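Local coordinates for MdbA protein (Corynebacterium matruchotii ATCC 14266, PDB 6BO0) that probably catalyses thiol-disulfide exchange, and so disulfide formation in exported proteins, as a DsbA-like oxidoreductase with a thioredoxin fold, at residues Thr99-Lys102 and Val108-Asn111; Met135-Gly140 and Glu144-Ile149; Glu11-Thr16 and Phe112-Met117; Ile87-Lys92 and Gln121-Lys126. All coordinates share one frame; numbering follows the deposited sequence. Where two conformers were deposited one is given.

Interaction 1: residues Thr99-Lys102 and Val108-Asn111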
loop_
_atom_site.group_PDB
_atom_site.type_symbol
_atom_site.label_atom_id
_atom_site.label_comp_id
_atom_site.label_asym_id
_atom_site.label_seq_id
_atom_site.Cartn_x
_atom_site.Cartn_y
_atom_site.Cartn_z
ATOM N N THR A 99 1.549 4.670 8.272
ATOM C CA THR A 99 2.495 5.063 9.316
ATOM C C THR A 99 3.912 4.638 8.932
ATOM O O THR A 99 4.882 5.404 9.072
ATOM C CB THR A 99 2.106 4.432 10.666
ATOM O OG1 THR A 99 0.777 4.811 11.013
ATOM C CG2 THR A 99 3.042 4.861 11.775
ATOM N N ILE A 100 4.029 3.405 8.425
ATOM C CA ILE A 100 5.327 2.920 7.964
ATOM C C ILE A 100 5.799 3.727 6.736
ATOM O O ILE A 100 6.966 4.112 6.646
ATOM C CB ILE A 100 5.261 1.414 7.656
ATOM C CG1 ILE A 100 4.875 0.625 8.906
ATOM C CG2 ILE A 100 6.534 0.898 7.073
ATOM C CD1 ILE A 100 4.526 -0.820 8.649
ATOM N N ALA A 101 4.890 3.983 5.806
ATOM C CA ALA A 101 5.245 4.759 4.618
ATOM C C ALA A 101 5.783 6.128 4.980
ATOM O O ALA A 101 6.715 6.613 4.330
ATOM C CB ALA A 101 4.049 4.916 3.702
ATOM N N LYS A 102 5.156 6.771 5.955
ATOM C CA LYS A 102 5.499 8.137 6.301
ATOM C C LYS A 102 6.770 8.221 7.154
ATOM O O LYS A 102 7.596 9.122 6.958
ATOM C CB LYS A 102 4.328 8.803 7.034
ATOM C CG LYS A 102 4.504 10.309 7.197
ATOM C CD LYS A 102 3.311 10.966 7.852
ATOM C CE LYS A 102 3.550 12.454 7.881
ATOM N NZ LYS A 102 2.441 13.263 8.406
ATOM N N VAL A 108 10.618 -1.771 4.697
ATOM C CA VAL A 108 9.618 -2.222 5.661
ATOM C C VAL A 108 8.221 -1.977 5.099
ATOM O O VAL A 108 7.337 -2.837 5.213
ATOM C CB VAL A 108 9.845 -1.549 7.026
ATOM C CG1 VAL A 108 8.745 -1.936 8.003
ATOM C CG2 VAL A 108 11.177 -1.940 7.601
ATOM N N TYR A 109 8.016 -0.826 4.469
ATOM C CA TYR A 109 6.729 -0.534 3.848
ATOM C C TYR A 109 6.353 -1.601 2.815
ATOM O O TYR A 109 5.239 -2.130 2.817
ATOM C CB TYR A 109 6.733 0.855 3.200
ATOM C CG TYR A 109 5.453 1.087 2.434
ATOM C CD1 TYR A 109 4.254 1.322 3.083
ATOM C CD2 TYR A 109 5.420 0.991 1.063
ATOM C CE1 TYR A 109 3.062 1.481 2.383
ATOM C CE2 TYR A 109 4.235 1.125 0.349
ATOM C CZ TYR A 109 3.067 1.378 1.007
ATOM O OH TYR A 109 1.915 1.511 0.276
ATOM N N TRP A 110 7.281 -1.883 1.907
ATOM C CA TRP A 110 7.015 -2.828 0.838
ATOM C C TRP A 110 6.640 -4.202 1.383
ATOM O O TRP A 110 5.656 -4.821 0.955
ATOM C CB TRP A 110 8.258 -2.929 -0.054
ATOM C CG TRP A 110 8.096 -3.867 -1.178
ATOM C CD1 TRP A 110 8.447 -5.188 -1.210
ATOM C CD2 TRP A 110 7.483 -3.596 -2.427
ATOM N NE1 TRP A 110 8.105 -5.753 -2.412
ATOM C CE2 TRP A 110 7.515 -4.791 -3.178
ATOM C CE3 TRP A 110 6.925 -2.463 -2.998
ATOM C CZ2 TRP A 110 6.997 -4.866 -4.456
ATOM C CZ3 TRP A 110 6.420 -2.552 -4.276
ATOM C CH2 TRP A 110 6.464 -3.735 -4.980
ATOM N N ASN A 111 7.434 -4.683 2.328
ATOM C CA ASN A 111 7.168 -5.989 2.908
ATOM C C ASN A 111 5.868 -6.027 3.723
ATOM O O ASN A 111 5.132 -7.017 3.686
ATOM C CB ASN A 111 8.356 -6.481 3.729
ATOM C CG ASN A 111 9.508 -6.922 2.866
ATOM O OD1 ASN A 111 9.322 -7.723 1.962
ATOM N ND2 ASN A 111 10.691 -6.382 3.113
#
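Ile-100 meets the other helix through one methyl, CG2, which sits over the backbone between Val-108 and Tyr-109. It lies 3.5 Å from Tyr-109 N and equally near to that residue's CA, 3.7 Å from Val-108 CG1, and 3.9 Å from Tyr-109 CB. This branch stands opposite the backbone N of its own residue (chi1 -60° is the torsion to CG1), while the CG1 branch runs past Val-108 at a looser distance. At the next residue, Ala-101 CB rests obliquely on the Tyr-109 ring, 3.7 Å from CD1 and only slightly farther from CE1. A chi1 of 174°, with CG anti to Tyr-109 N, swings the ring alongside Ala-101.

These two helices form a hairpin in the helical part that DsbA-like proteins insert into the thioredoxin fold: helix 89-103 and helix 106-118 run roughly antiparallel, joined by a very short turn. With CA atoms of Ala-101 and Tyr-109 just 5.6 Å apart, small and methyl-bearing residues let the backbones come close.

In the next shell, strand 27-31 sends Val-28 against both Ala-101 and Tyr-109, at the border with the sheet. Thr-145 and Ile-149 of helix 143-151 pack on Ile-100 from another direction. Ser-105 OG accepts a hydrogen bond from Val-108 N near the start of helix 106-118, and Trp-110 points away, onto helix 51-68.

Interaction 2: residues Met135-Gly140 and Glu144-Ile149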
loop_
_atom_site.group_PDB
_atom_site.type_symbol
_atom_site.label_atom_id
_atom_site.label_comp_id
_atom_site.label_asym_id
_atom_site.label_seq_id
_atom_site.Cartn_x
_atom_site.Cartn_y
_atom_site.Cartn_z
ATOM N N MET A 135 3.159 -6.902 14.160
ATOM C CA MET A 135 3.581 -7.409 12.845
ATOM C C MET A 135 4.650 -6.501 12.205
ATOM O O MET A 135 5.627 -6.961 11.621
ATOM C CB MET A 135 2.349 -7.566 11.932
ATOM C CG MET A 135 1.359 -8.609 12.437
ATOM S SD MET A 135 -0.264 -8.419 11.686
ATOM C CE MET A 135 -0.324 -9.819 10.617
ATOM N N ALA A 136 4.438 -5.202 12.358
ATOM C CA ALA A 136 5.395 -4.223 11.859
ATOM C C ALA A 136 6.751 -4.398 12.526
ATOM O O ALA A 136 7.801 -4.317 11.865
ATOM C CB ALA A 136 4.861 -2.798 12.052
ATOM N N LYS A 137 6.746 -4.649 13.843
ATOM C CA LYS A 137 7.999 -4.886 14.558
ATOM C C LYS A 137 8.729 -6.110 13.989
ATOM O O LYS A 137 9.939 -6.061 13.745
ATOM C CB LYS A 137 7.738 -5.055 16.042
ATOM C CG LYS A 137 9.007 -5.208 16.880
ATOM C CD LYS A 137 8.699 -5.273 18.362
ATOM C CE LYS A 137 9.974 -5.399 19.185
ATOM N NZ LYS A 137 10.836 -4.196 19.073
ATOM N N ILE A 138 7.992 -7.189 13.766
ATOM C CA ILE A 138 8.570 -8.406 13.220
ATOM C C ILE A 138 9.207 -8.133 11.836
ATOM O O ILE A 138 10.255 -8.704 11.499
ATOM C CB ILE A 138 7.499 -9.524 13.160
ATOM C CG1 ILE A 138 7.123 -9.990 14.590
ATOM C CG2 ILE A 138 7.989 -10.723 12.354
ATOM C CD1 ILE A 138 5.825 -10.773 14.684
ATOM N N LEU A 139 8.584 -7.245 11.055
ATOM C CA LEU A 139 9.074 -6.897 9.715
ATOM C C LEU A 139 10.091 -5.761 9.710
ATOM O O LEU A 139 10.441 -5.269 8.650
ATOM C CB LEU A 139 7.914 -6.602 8.781
ATOM C CG LEU A 139 7.035 -7.827 8.523
ATOM C CD1 LEU A 139 6.010 -7.448 7.445
ATOM C CD2 LEU A 139 7.794 -9.067 8.110
ATOM N N GLY A 140 10.587 -5.372 10.874
ATOM C CA GLY A 140 11.732 -4.487 10.937
ATOM C C GLY A 140 11.465 -3.022 11.186
ATOM O O GLY A 140 12.389 -2.217 11.097
ATOM N N GLU A 144 9.723 3.645 17.254
ATOM C CA GLU A 144 8.738 4.719 17.270
ATOM C C GLU A 144 7.590 4.455 16.286
ATOM O O GLU A 144 6.445 4.853 16.538
ATOM C CB GLU A 144 9.435 6.045 16.957
ATOM C CG GLU A 144 8.542 7.260 17.008
ATOM C CD GLU A 144 8.015 7.638 18.381
ATOM O OE1 GLU A 144 8.345 6.990 19.424
ATOM O OE2 GLU A 144 7.214 8.597 18.418
ATOM N N THR A 145 7.913 3.807 15.168
ATOM C CA THR A 145 6.872 3.455 14.192
ATOM C C THR A 145 5.882 2.470 14.797
ATOM O O THR A 145 4.680 2.610 14.645
ATOM C CB THR A 145 7.496 2.886 12.933
ATOM O OG1 THR A 145 8.407 3.852 12.402
ATOM C CG2 THR A 145 6.471 2.474 11.887
ATOM N N VAL A 146 6.409 1.465 15.475
ATOM C CA VAL A 146 5.591 0.464 16.135
ATOM C C VAL A 146 4.651 1.154 17.139
ATOM O O VAL A 146 3.462 0.867 17.187
ATOM C CB VAL A 146 6.497 -0.597 16.802
ATOM C CG1 VAL A 146 5.678 -1.582 17.628
ATOM C CG2 VAL A 146 7.296 -1.366 15.752
ATOM N N LYS A 147 5.218 2.058 17.952
ATOM C CA LYS A 147 4.394 2.795 18.911
ATOM C C LYS A 147 3.283 3.593 18.205
ATOM O O LYS A 147 2.135 3.583 18.639
ATOM C CB LYS A 147 5.282 3.720 19.733
ATOM C CG LYS A 147 4.542 4.492 20.810
ATOM C CD LYS A 147 5.367 5.635 21.361
ATOM C CE LYS A 147 6.528 5.121 22.146
ATOM N NZ LYS A 147 7.252 6.275 22.728
ATOM N N LYS A 148 3.639 4.312 17.132
ATOM C CA LYS A 148 2.658 5.147 16.465
ATOM C C LYS A 148 1.548 4.302 15.852
ATOM O O LYS A 148 0.395 4.740 15.793
ATOM C CB LYS A 148 3.298 5.987 15.392
ATOM C CG LYS A 148 4.076 7.169 15.959
ATOM C CD LYS A 148 4.523 8.050 14.812
ATOM C CE LYS A 148 5.454 9.139 15.242
ATOM N NZ LYS A 148 5.623 10.052 14.090
ATOM N N ILE A 149 1.883 3.113 15.326
ATOM C CA ILE A 149 0.826 2.225 14.814
ATOM C C ILE A 149 -0.132 1.840 15.945
ATOM O O ILE A 149 -1.356 1.989 15.843
ATOM C CB ILE A 149 1.414 0.966 14.158
ATOM C CG1 ILE A 149 2.232 1.333 12.908
ATOM C CG2 ILE A 149 0.278 -0.001 13.795
ATOM C CD1 ILE A 149 3.035 0.198 12.332
#
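Ala-136 and Ile-149 are pressed unusually close for two saturated carbons, with CB of the alanine 3.5 Å from CD1 of the isoleucine. The contact is otherwise sparse and comes down to two separate touching points on neighbouring helices. At the first, Ile-149 reaches across with its longer branch: CG1 stands anti to the carbonyl carbon, and a nearly straight chi2 of 170° carries CD1 out to meet the alanine methyl end-on. At the second, one turn away, Val-146 uses its CG2 methyl alone. That methyl lies 3.7 Å from Lys-137 CB and 3.8 Å from Lys-137 CA, so it leans on the root of the lysine. The remainder of the Lys-137 chain runs off toward solvent, where NZ makes a long, weak ion pair with Asp-143.

The segments belong to an antiparallel helical hairpin whose sharp corner starts with a Schellman motif. Gly-140 N bonds to Lys-137 O at 3.0 Å and Ala-141 N to Ala-136 O, with Gly-140 at a positive phi of 100°. This closes helix 129-138 and turns the chain back toward helix 143-151. Ala-141 also touches both Ala-136 and Val-146, filling the base of the hairpin.

The buried side of the pair faces the other helices of the inserted domain. Phe-112 of helix 106-118 packs on Ala-136, Ala-96 and Thr-99 of helix 89-103 pack on Ile-149, and Lys-148 makes a salt bridge to Asp-103 at the end of that same helix.

Interaction 3: residues Glu11-Thr16 and Phe112-Met117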
loop_
_atom_site.group_PDB
_atom_site.type_symbol
_atom_site.label_atom_id
_atom_site.label_comp_id
_atom_site.label_asym_id
_atom_site.label_seq_id
_atom_site.Cartn_x
_atom_site.Cartn_y
_atom_site.Cartn_z
ATOM N N GLU A 11 10.741 -14.177 7.757
ATOM C CA GLU A 11 11.358 -14.956 6.677
ATOM C C GLU A 11 10.571 -14.816 5.387
ATOM O O GLU A 11 11.135 -14.799 4.306
ATOM C CB GLU A 11 11.440 -16.450 7.042
ATOM C CG GLU A 11 12.235 -16.785 8.297
ATOM C CD GLU A 11 12.137 -18.264 8.733
ATOM O OE1 GLU A 11 11.348 -19.057 8.148
ATOM O OE2 GLU A 11 12.861 -18.658 9.679
ATOM N N THR A 12 9.258 -14.742 5.515
ATOM C CA THR A 12 8.362 -14.766 4.375
ATOM C C THR A 12 8.335 -13.438 3.613
ATOM O O THR A 12 8.326 -13.441 2.378
ATOM C CB THR A 12 6.946 -15.179 4.845
ATOM O OG1 THR A 12 7.038 -16.431 5.544
ATOM C CG2 THR A 12 6.000 -15.360 3.691
ATOM N N TYR A 13 8.315 -12.330 4.357
ATOM C CA TYR A 13 8.165 -11.001 3.809
ATOM C C TYR A 13 9.442 -10.217 4.058
ATOM O O TYR A 13 9.512 -9.373 4.942
ATOM C CB TYR A 13 6.927 -10.338 4.428
ATOM C CG TYR A 13 5.682 -11.180 4.209
ATOM C CD1 TYR A 13 5.129 -11.322 2.948
ATOM C CD2 TYR A 13 5.078 -11.842 5.264
ATOM C CE1 TYR A 13 4.020 -12.126 2.732
ATOM C CE2 TYR A 13 3.963 -12.627 5.062
ATOM C CZ TYR A 13 3.436 -12.766 3.793
ATOM O OH TYR A 13 2.327 -13.562 3.601
ATOM N N ASN A 14 10.456 -10.530 3.249
ATOM C CA ASN A 14 11.797 -10.048 3.496
ATOM C C ASN A 14 12.537 -9.671 2.239
ATOM O O ASN A 14 13.736 -9.903 2.111
ATOM C CB ASN A 14 12.600 -11.088 4.275
ATOM C CG ASN A 14 13.839 -10.503 4.906
ATOM O OD1 ASN A 14 13.818 -9.406 5.484
ATOM N ND2 ASN A 14 14.931 -11.230 4.797
ATOM N N GLU A 15 11.818 -9.065 1.318
ATOM C CA GLU A 15 12.434 -8.557 0.113
ATOM C C GLU A 15 13.258 -7.323 0.372
ATOM O O GLU A 15 12.997 -6.578 1.321
ATOM C CB GLU A 15 11.369 -8.188 -0.872
ATOM C CG GLU A 15 10.617 -9.371 -1.404
ATOM C CD GLU A 15 9.683 -8.914 -2.483
ATOM O OE1 GLU A 15 10.189 -8.664 -3.593
ATOM O OE2 GLU A 15 8.475 -8.735 -2.186
ATOM N N THR A 16 14.281 -7.136 -0.461
ATOM C CA THR A 16 15.062 -5.924 -0.446
ATOM C C THR A 16 14.489 -4.966 -1.441
ATOM O O THR A 16 13.865 -5.389 -2.432
ATOM C CB THR A 16 16.487 -6.198 -0.881
ATOM O OG1 THR A 16 16.452 -6.855 -2.160
ATOM C CG2 THR A 16 17.182 -7.060 0.164
ATOM N N PHE A 112 5.560 -4.938 4.427
ATOM C CA PHE A 112 4.324 -4.858 5.197
ATOM C C PHE A 112 3.109 -4.835 4.274
ATOM O O PHE A 112 2.117 -5.519 4.533
ATOM C CB PHE A 112 4.363 -3.644 6.113
ATOM C CG PHE A 112 3.310 -3.642 7.184
ATOM C CD1 PHE A 112 3.509 -4.320 8.361
ATOM C CD2 PHE A 112 2.131 -2.940 7.025
ATOM C CE1 PHE A 112 2.561 -4.303 9.368
ATOM C CE2 PHE A 112 1.192 -2.885 8.047
ATOM C CZ PHE A 112 1.416 -3.587 9.206
ATOM N N ARG A 113 3.199 -4.071 3.189
ATOM C CA ARG A 113 2.104 -4.043 2.212
ATOM C C ARG A 113 1.887 -5.426 1.611
ATOM O O ARG A 113 0.745 -5.879 1.465
ATOM C CB ARG A 113 2.375 -3.000 1.129
ATOM C CG ARG A 113 1.383 -3.025 -0.011
ATOM C CD ARG A 113 1.597 -1.914 -1.008
ATOM N NE ARG A 113 0.695 -2.057 -2.156
ATOM C CZ ARG A 113 0.930 -2.810 -3.224
ATOM N NH1 ARG A 113 2.065 -3.466 -3.364
ATOM N NH2 ARG A 113 -0.006 -2.924 -4.156
ATOM N N THR A 114 2.971 -6.086 1.231
ATOM C CA THR A 114 2.870 -7.441 0.688
ATOM C C THR A 114 2.196 -8.375 1.686
ATOM O O THR A 114 1.309 -9.162 1.334
ATOM C CB THR A 114 4.228 -7.989 0.274
ATOM O OG1 THR A 114 4.778 -7.153 -0.748
ATOM C CG2 THR A 114 4.114 -9.433 -0.233
ATOM N N MET A 115 2.629 -8.304 2.934
ATOM C CA MET A 115 2.045 -9.127 3.968
ATOM C C MET A 115 0.546 -8.873 4.104
ATOM O O MET A 115 -0.245 -9.801 4.161
ATOM C CB MET A 115 2.813 -8.904 5.277
ATOM C CG MET A 115 2.274 -9.653 6.480
ATOM S SD MET A 115 0.836 -8.946 7.266
ATOM C CE MET A 115 1.497 -7.399 7.898
ATOM N N LEU A 116 0.148 -7.603 4.160
ATOM C CA LEU A 116 -1.280 -7.307 4.358
ATOM C C LEU A 116 -2.120 -7.850 3.221
ATOM O O LEU A 116 -3.225 -8.359 3.438
ATOM C CB LEU A 116 -1.513 -5.808 4.458
ATOM C CG LEU A 116 -1.035 -5.088 5.734
ATOM C CD1 LEU A 116 -1.219 -3.598 5.551
ATOM C CD2 LEU A 116 -1.777 -5.569 6.947
ATOM N N MET A 117 -1.636 -7.720 1.989
ATOM C CA MET A 117 -2.380 -8.226 0.841
ATOM C C MET A 117 -2.367 -9.750 0.806
ATOM O O MET A 117 -3.394 -10.372 0.507
ATOM C CB MET A 117 -1.812 -7.638 -0.455
ATOM C CG MET A 117 -2.108 -6.165 -0.624
ATOM S SD MET A 117 -3.894 -5.831 -0.668
ATOM C CE MET A 117 -3.890 -4.120 -1.253
#
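Tyr-13 lays its ring flat against the root of Met-115, and the two side chains cross at about a right angle. Met-115 CB stands almost over the ring centre, 3.8 Å from the centroid and 13° off the ring normal, which makes a CH-pi contact. The contact seals the N-terminal arm onto helix 106-118, in the helical domain that interrupts the thioredoxin fold of DsbA-like enzymes. Met-115 CG follows toward one rim, 3.7 Å from Tyr-13 CE2. From there the methionine bends at chi2 (-79°) and again at chi3, carrying its CE methyl away from the tyrosine and over a face of Phe-112.

The other face of the Tyr-13 ring is touched by Thr-12 CG2 from its own segment, so the ring lies between a threonine methyl and a methionine methylene. Thr-114 comes in obliquely, its CG2 methyl 3.8 Å from Tyr-13 CD1, while its OG1 turns back to bond Trp-110 O within the helix. Phe-9 adds an edge-to-face partner for the tyrosine ring, and Tyr-13 OH is hydrogen-bonded to Glu-119 OE2, which helps fix the direction of the ring.

Past the tyrosine the arm has left its helix and is extended, and Glu-15 tethers it to the preceding turn of helix 106-118: in the conformer given, Glu-15 OE2 takes the indole N-H of Trp-110, and the backbone Glu-15 N bonds to Asn-111 OD1.

Interaction 4: residues Ile87-Lys92 and Gln121-Lys126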
loop_
_atom_site.group_PDB
_atom_site.type_symbol
_atom_site.label_atom_id
_atom_site.label_comp_id
_atom_site.label_asym_id
_atom_site.label_seq_id
_atom_site.Cartn_x
_atom_site.Cartn_y
_atom_site.Cartn_z
ATOM N N ILE A 87 -14.847 2.139 11.355
ATOM C CA ILE A 87 -13.412 1.946 11.498
ATOM C C ILE A 87 -13.167 0.447 11.651
ATOM O O ILE A 87 -13.302 -0.153 12.719
ATOM C CB ILE A 87 -12.832 2.753 12.665
ATOM C CG1 ILE A 87 -13.171 4.250 12.505
ATOM C CG2 ILE A 87 -11.319 2.561 12.758
ATOM C CD1 ILE A 87 -12.740 4.848 11.177
ATOM N N GLY A 88 -12.822 -0.152 10.533
ATOM C CA GLY A 88 -12.632 -1.575 10.408
ATOM C C GLY A 88 -11.257 -1.913 9.867
ATOM O O GLY A 88 -10.312 -1.159 10.042
ATOM N N HIS A 89 -11.185 -3.064 9.206
ATOM C CA HIS A 89 -9.924 -3.568 8.749
ATOM C C HIS A 89 -9.237 -2.662 7.743
ATOM O O HIS A 89 -8.015 -2.470 7.772
ATOM C CB HIS A 89 -10.080 -4.968 8.160
ATOM C CG HIS A 89 -8.775 -5.611 7.871
ATOM N ND1 HIS A 89 -8.002 -6.162 8.873
ATOM C CD2 HIS A 89 -8.110 -5.771 6.705
ATOM C CE1 HIS A 89 -6.897 -6.627 8.318
ATOM N NE2 HIS A 89 -6.932 -6.393 7.010
ATOM N N SER A 90 -10.019 -2.114 6.814
ATOM C CA SER A 90 -9.394 -1.287 5.785
ATOM C C SER A 90 -8.714 -0.063 6.384
ATOM O O SER A 90 -7.622 0.348 5.956
ATOM C CB SER A 90 -10.398 -0.863 4.723
ATOM O OG SER A 90 -10.992 -2.000 4.105
ATOM N N ASN A 91 -9.367 0.526 7.394
ATOM C CA ASN A 91 -8.791 1.654 8.106
ATOM C C ASN A 91 -7.613 1.257 8.982
ATOM O O ASN A 91 -6.602 1.975 9.020
ATOM C CB ASN A 91 -9.855 2.332 8.961
ATOM C CG ASN A 91 -10.659 3.333 8.152
ATOM O OD1 ASN A 91 -10.151 4.406 7.816
ATOM N ND2 ASN A 91 -11.893 2.988 7.813
ATOM N N LYS A 92 -7.724 0.161 9.711
ATOM C CA LYS A 92 -6.625 -0.230 10.609
ATOM C C LYS A 92 -5.381 -0.624 9.814
ATOM O O LYS A 92 -4.273 -0.153 10.087
ATOM C CB LYS A 92 -7.076 -1.331 11.555
ATOM C CG LYS A 92 -8.185 -0.897 12.532
ATOM C CD LYS A 92 -8.882 -2.072 13.189
ATOM C CE LYS A 92 -10.173 -1.659 13.848
ATOM N NZ LYS A 92 -10.865 -2.827 14.444
ATOM N N GLN A 121 -7.134 -12.637 3.851
ATOM C CA GLN A 121 -8.281 -13.393 4.320
ATOM C C GLN A 121 -8.091 -13.966 5.702
ATOM O O GLN A 121 -9.078 -14.142 6.405
ATOM C CB GLN A 121 -8.627 -14.493 3.342
ATOM C CG GLN A 121 -9.236 -13.908 2.085
ATOM C CD GLN A 121 -10.040 -14.880 1.274
ATOM O OE1 GLN A 121 -10.429 -15.961 1.738
ATOM N NE2 GLN A 121 -10.357 -14.478 0.070
ATOM N N ASN A 122 -6.838 -14.279 6.066
ATOM C CA ASN A 122 -6.491 -14.788 7.398
ATOM C C ASN A 122 -6.567 -13.724 8.496
ATOM O O ASN A 122 -6.820 -14.026 9.660
ATOM C CB ASN A 122 -5.045 -15.371 7.424
ATOM C CG ASN A 122 -4.781 -16.403 6.346
ATOM O OD1 ASN A 122 -5.623 -17.253 6.049
ATOM N ND2 ASN A 122 -3.580 -16.350 5.774
ATOM N N ILE A 123 -6.320 -12.465 8.123
ATOM C CA ILE A 123 -6.249 -11.394 9.116
ATOM C C ILE A 123 -7.447 -10.445 9.134
ATOM O O ILE A 123 -7.598 -9.695 10.089
ATOM C CB ILE A 123 -4.934 -10.582 8.973
ATOM C CG1 ILE A 123 -4.839 -9.800 7.659
ATOM C CG2 ILE A 123 -3.740 -11.489 9.161
ATOM C CD1 ILE A 123 -3.708 -8.792 7.631
ATOM N N TRP A 124 -8.284 -10.463 8.097
ATOM C CA TRP A 124 -9.371 -9.496 7.982
ATOM C C TRP A 124 -10.249 -9.548 9.213
ATOM O O TRP A 124 -10.788 -10.602 9.564
ATOM C CB TRP A 124 -10.207 -9.749 6.722
ATOM C CG TRP A 124 -11.319 -8.766 6.563
ATOM C CD1 TRP A 124 -11.235 -7.531 6.035
ATOM C CD2 TRP A 124 -12.671 -8.935 6.955
ATOM N NE1 TRP A 124 -12.449 -6.892 6.080
ATOM C CE2 TRP A 124 -13.357 -7.750 6.625
ATOM C CE3 TRP A 124 -13.384 -9.977 7.550
ATOM C CZ2 TRP A 124 -14.716 -7.576 6.876
ATOM C CZ3 TRP A 124 -14.734 -9.805 7.776
ATOM C CH2 TRP A 124 -15.382 -8.606 7.455
ATOM N N GLY A 125 -10.377 -8.393 9.850
ATOM C CA GLY A 125 -11.218 -8.248 11.020
ATOM C C GLY A 125 -10.663 -8.799 12.316
ATOM O O GLY A 125 -11.321 -8.687 13.348
ATOM N N LYS A 126 -9.468 -9.382 12.277
ATOM C CA LYS A 126 -8.879 -10.061 13.409
ATOM C C LYS A 126 -7.692 -9.356 14.022
ATOM O O LYS A 126 -7.112 -9.863 14.984
ATOM C CB LYS A 126 -8.451 -11.453 12.990
ATOM C CG LYS A 126 -9.638 -12.298 12.599
ATOM C CD LYS A 126 -9.266 -13.684 12.130
ATOM C CE LYS A 126 -10.504 -14.504 11.777
ATOM N NZ LYS A 126 -10.271 -15.283 10.537
#
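His-89 swings its imidazole out from the helix with CG anti to the backbone N (chi1 -171°), and the ring lands beneath the backbone of Trp-124. In Ile-123, chi1 of 66° places CG1 between the backbone N and the carbonyl carbon, and from there CG1 and CD1 reach the imidazole. The site lies in the inserted helical domain of the DsbA-type thioredoxin fold, where the first turn of helix 89-103, with Gly-88 at its N-cap, meets the loop that follows helix 120-123.

Trp-124 CA sits over the centre of the imidazole, 3.8 Å from the centroid and nearly on the ring normal, a CH-pi contact. The five-membered ring of the indole is oblique to the imidazole, its plane tilted by 57°, and Trp-124 CD1 comes within 3.5 Å of His-89 CB. Ile-123 approaches at the rim instead, its CD1 lying in the imidazole plane 3.9 Å from His-89 CE1. Gly-125, whose positive phi helps the loop turn back, brings its N within 3.4 Å of His-89 ND1.

His-89 and Trp-124 both touch Ser-48, which precedes Cys-49 of the CXXC motif, found here as S-hydroxycysteine. The next residue, Ser-90, bonds through OG to Ser-48 and Asp-46, tying the helix start to the active-site loop. His-89 CE1 also lies 3.6 Å from Ile-123 O, which approaches the ring obliquely.

Interactions 1, 2 and 3 form one continuous set of touching contacts: the centres of interactions 1 and 2 are about 9 Å apart, those of 1 and 3 about 10 Å. Helix 106-118 serves both 1 and 3, while Val-108 CG2 packs 3.6 Å from Leu-139 O to join 1 to 2. Met-135 CE lies 3.7 Å from Met-115 SD, linking 2 to 3. Interaction 4, beside the CXXC loop, has its centre about 17 Å from each of the others, but its Ile-123 touches both Leu-116 and Met-135. Interaction 3 also borders this site, since Met-117 packs on Cys-52. Helix 89-103 supplies His-89 to interaction 4 at its first turn, and Ile-100 and Ala-101 to interaction 1 near its end.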